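Local structure of methyltransferase domain-containing protein (Deinococcus radiodurans, 3M33) at residues L40-L45 / A64-Q69. The protein is of unknown function but may be a methyltransferase. Residues are numbered along the deposited sequence; the frame is centred on the assembly and turned at random.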
ATOM      1  N   LEU A  40       3.807  10.223  -7.479  1.00 37.52           N
ATOM      2  CA  LEU A  40       3.501  11.490  -8.136  1.00 32.70           C
ATOM      3  C   LEU A  40       2.075  11.963  -7.842  1.00 34.38           C
ATOM      4  O   LEU A  40       1.857  13.130  -7.546  1.00 32.54           O
ATOM      5  CB  LEU A  40       3.640  11.366  -9.648  1.00 40.54           C
ATOM      6  CG  LEU A  40       5.030  11.440 -10.254  1.00 66.21           C
ATOM      7  CD1 LEU A  40       4.884  11.988 -11.668  1.00 74.13           C
ATOM      8  CD2 LEU A  40       5.956  12.324  -9.407  1.00 70.60           C
ATOM      9  N   TRP A  41       1.101  11.061  -7.950  1.00 28.63           N
ATOM     10  CA  TRP A  41      -0.289  11.440  -7.721  1.00 30.79           C
ATOM     11  C   TRP A  41      -0.471  11.886  -6.269  1.00 39.93           C
ATOM     12  O   TRP A  41      -1.157  12.870  -5.987  1.00 37.21           O
ATOM     13  CB  TRP A  41      -1.209  10.261  -7.992  1.00 25.30           C
ATOM     14  CG  TRP A  41      -1.408   9.945  -9.447  1.00 29.92           C
ATOM     15  CD1 TRP A  41      -0.764  10.502 -10.505  1.00 35.71           C
ATOM     16  CD2 TRP A  41      -2.334   8.991  -9.992  1.00 34.95           C
ATOM     17  NE1 TRP A  41      -1.228   9.954 -11.680  1.00 34.40           N
ATOM     18  CE2 TRP A  41      -2.193   9.026 -11.388  1.00 35.06           C
ATOM     19  CE3 TRP A  41      -3.266   8.109  -9.426  1.00 35.92           C
ATOM     20  CZ2 TRP A  41      -2.957   8.218 -12.238  1.00 33.19           C
ATOM     21  CZ3 TRP A  41      -4.016   7.309 -10.263  1.00 40.31           C
ATOM     22  CH2 TRP A  41      -3.855   7.367 -11.657  1.00 38.42           C
ATOM     23  N   LEU A  42       0.146  11.152  -5.346  1.00 33.24           N
ATOM     24  CA  LEU A  42       0.005  11.472  -3.933  1.00 34.06           C
ATOM     25  C   LEU A  42       0.591  12.857  -3.656  1.00 30.72           C
ATOM     26  O   LEU A  42      -0.023  13.697  -3.019  1.00 37.10           O
ATOM     27  CB  LEU A  42       0.702  10.410  -3.084  1.00 30.80           C
ATOM     28  CG  LEU A  42       0.775  10.686  -1.579  1.00 35.96           C
ATOM     29  CD1 LEU A  42      -0.597  11.063  -1.018  1.00 36.67           C
ATOM     30  CD2 LEU A  42       1.371   9.465  -0.849  1.00 37.83           C
ATOM     31  N   SER A  43       1.790  13.090  -4.171  1.00 37.96           N
ATOM     32  CA  SER A  43       2.446  14.366  -3.980  1.00 40.59           C
ATOM     33  C   SER A  43       1.589  15.539  -4.484  1.00 41.64           C
ATOM     34  O   SER A  43       1.496  16.568  -3.811  1.00 36.61           O
ATOM     35  CB  SER A  43       3.812  14.358  -4.661  1.00 37.27           C
ATOM     36  OG  SER A  43       4.393  15.629  -4.533  1.00 51.06           O
ATOM     37  N   ARG A  44       0.952  15.383  -5.649  1.00 39.52           N
ATOM     38  CA  ARG A  44       0.111  16.451  -6.204  1.00 36.94           C
ATOM     39  C   ARG A  44      -1.086  16.756  -5.308  1.00 41.69           C
ATOM     40  O   ARG A  44      -1.574  17.878  -5.280  1.00 43.37           O
ATOM     41  CB  ARG A  44      -0.402  16.092  -7.613  1.00 37.97           C
ATOM     42  CG  ARG A  44       0.658  16.001  -8.704  1.00 36.99           C
ATOM     43  CD  ARG A  44       0.009  15.600 -10.042  1.00 40.63           C
ATOM     44  NE  ARG A  44      -0.668  16.729 -10.690  1.00 37.98           N
ATOM     45  CZ  ARG A  44      -1.979  16.964 -10.648  1.00 45.98           C
ATOM     46  NH1 ARG A  44      -2.802  16.139 -10.005  1.00 44.36           N
ATOM     47  NH2 ARG A  44      -2.474  18.030 -11.266  1.00 41.76           N
ATOM     48  N   LEU A  45      -1.570  15.749  -4.586  1.00 43.24           N
ATOM     49  CA  LEU A  45      -2.758  15.903  -3.739  1.00 32.09           C
ATOM     50  C   LEU A  45      -2.515  16.527  -2.351  1.00 36.59           C
ATOM     51  O   LEU A  45      -3.468  16.811  -1.627  1.00 40.70           O
ATOM     52  CB  LEU A  45      -3.424  14.545  -3.545  1.00 34.95           C
ATOM     53  CG  LEU A  45      -4.135  13.983  -4.784  1.00 40.42           C
ATOM     54  CD1 LEU A  45      -4.151  12.463  -4.707  1.00 37.67           C
ATOM     55  CD2 LEU A  45      -5.551  14.548  -4.900  1.00 36.10           C
ATOM     56  N   ALA A  64       6.294   9.388   7.244  1.00 38.75           N
ATOM     57  CA  ALA A  64       7.533  10.126   7.425  1.00 35.01           C
ATOM     58  C   ALA A  64       7.862  10.906   6.178  1.00 42.17           C
ATOM     59  O   ALA A  64       8.295  12.039   6.228  1.00 44.56           O
ATOM     60  CB  ALA A  64       8.674   9.174   7.756  1.00 38.54           C
ATOM     61  N   ARG A  65       7.660  10.279   5.042  1.00 36.03           N
ATOM     62  CA  ARG A  65       8.075  10.872   3.794  1.00 33.20           C
ATOM     63  C   ARG A  65       7.113  11.946   3.224  1.00 46.95           C
ATOM     64  O   ARG A  65       7.566  12.947   2.656  1.00 39.93           O
ATOM     65  CB  ARG A  65       8.282   9.724   2.813  1.00 43.82           C
ATOM     66  CG  ARG A  65       8.538  10.087   1.409  1.00 46.25           C
ATOM     67  CD  ARG A  65       8.753   8.819   0.615  1.00 44.09           C
ATOM     68  NE  ARG A  65       8.643   9.122  -0.799  1.00 48.69           N
ATOM     69  CZ  ARG A  65       8.300   8.240  -1.724  1.00 42.17           C
ATOM     70  NH1 ARG A  65       8.024   6.986  -1.387  1.00 41.96           N
ATOM     71  NH2 ARG A  65       8.237   8.621  -2.986  1.00 46.12           N
ATOM     72  N   PHE A  66       5.801  11.745   3.364  1.00 36.66           N
ATOM     73  CA  PHE A  66       4.811  12.665   2.780  1.00 37.10           C
ATOM     74  C   PHE A  66       4.079  13.457   3.848  1.00 42.76           C
ATOM     75  O   PHE A  66       3.522  14.518   3.571  1.00 50.42           O
ATOM     76  CB  PHE A  66       3.751  11.905   1.980  1.00 34.35           C
ATOM     77  CG  PHE A  66       4.271  11.264   0.744  1.00 36.01           C
ATOM     78  CD1 PHE A  66       4.392  11.994  -0.433  1.00 43.91           C
ATOM     79  CD2 PHE A  66       4.637   9.936   0.740  1.00 33.10           C
ATOM     80  CE1 PHE A  66       4.860  11.399  -1.600  1.00 42.42           C
ATOM     81  CE2 PHE A  66       5.123   9.328  -0.426  1.00 36.47           C
ATOM     82  CZ  PHE A  66       5.229  10.060  -1.593  1.00 39.70           C
ATOM     83  N   GLY A  67       4.065  12.919   5.057  1.00 33.35           N
ATOM     84  CA  GLY A  67       3.373  13.516   6.185  1.00 44.06           C
ATOM     85  C   GLY A  67       3.613  14.994   6.452  1.00 38.99           C
ATOM     86  O   GLY A  67       2.665  15.732   6.718  1.00 35.20           O
ATOM     87  N   PRO A  68       4.876  15.446   6.397  1.00 37.27           N
ATOM     88  CA  PRO A  68       5.095  16.863   6.707  1.00 37.88           C
ATOM     89  C   PRO A  68       4.474  17.815   5.684  1.00 39.50           C
ATOM     90  O   PRO A  68       4.361  19.007   5.963  1.00 40.62           O
ATOM     91  CB  PRO A  68       6.626  16.995   6.699  1.00 40.02           C
ATOM     92  CG  PRO A  68       7.133  15.605   6.975  1.00 42.63           C
ATOM     93  CD  PRO A  68       6.145  14.716   6.239  1.00 37.35           C
ATOM     94  N   GLN A  69       4.062  17.300   4.533  1.00 37.36           N
ATOM     95  CA  GLN A  69       3.542  18.152   3.466  1.00 37.46           C
ATOM     96  C   GLN A  69       2.071  18.448   3.702  1.00 38.75           C
ATOM     97  O   GLN A  69       1.509  19.357   3.094  1.00 43.63           O
ATOM     98  CB  GLN A  69       3.759  17.507   2.084  1.00 35.17           C
ATOM     99  CG  GLN A  69       5.018  17.980   1.386  1.00 54.22           C
ATOM    100  CD  GLN A  69       5.286  17.252   0.076  1.00 66.18           C
ATOM    101  OE1 GLN A  69       5.663  17.872  -0.924  1.00 63.36           O
ATOM    102  NE2 GLN A  69       5.098  15.928   0.074  1.00 63.46           N
TER
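L42 of helix 36-45 and F66 of helix 61-66 meet by CH-pi packing between two helices on one side of the sheet in a Rossmann-like domain of the methyltransferase type. The two helices are joined through strand 51-55 and the glycine-rich turn after it, which is consistent with a GxGxxA pattern; F66 lies near it without touching it, in the region where class I methyltransferases usually hold their cofactor.

R65 is the first of 64-69 to matter here. It does not touch 40-45 itself, but its guanidinium lies with one face against F66, whose CZ sits 3.4 Å above that plane, displaced from its middle. Its NH2 forms a salt bridge with D39, just ahead of L40, and its NH1 is hydrogen-bonded to a glycerol, probably from the crystallisation liquor.

F66 carries the contact. Its CG stands anti to the carbonyl carbon (chi1 -68°), which sends the ring across to the facing helix. There L42 arrives from the opposite direction: with CG anti to its own backbone N (chi1 174°), it sets CD2 over the middle of one ring face, 3.6 Å from the centroid and 9° off the normal. The nearest ring atom to L42 CD2 is F66 CD2, at 3.7 Å. L42 also packs on L114 and L139 of the sheet, and the ring touches R118 and L46. Replacing F66 by an alanine would probably leave L42 CD2 without the aromatic face it rests on, and one face of the R65 guanidinium without its aromatic neighbour.

Beyond F66 the chain tightens into a 3-10 turn, where Q69 N bonds to F66 O at 3.0 Å. Q69 lies alongside S43, its OE1 4.4 Å from S43 OG, too far for a hydrogen bond.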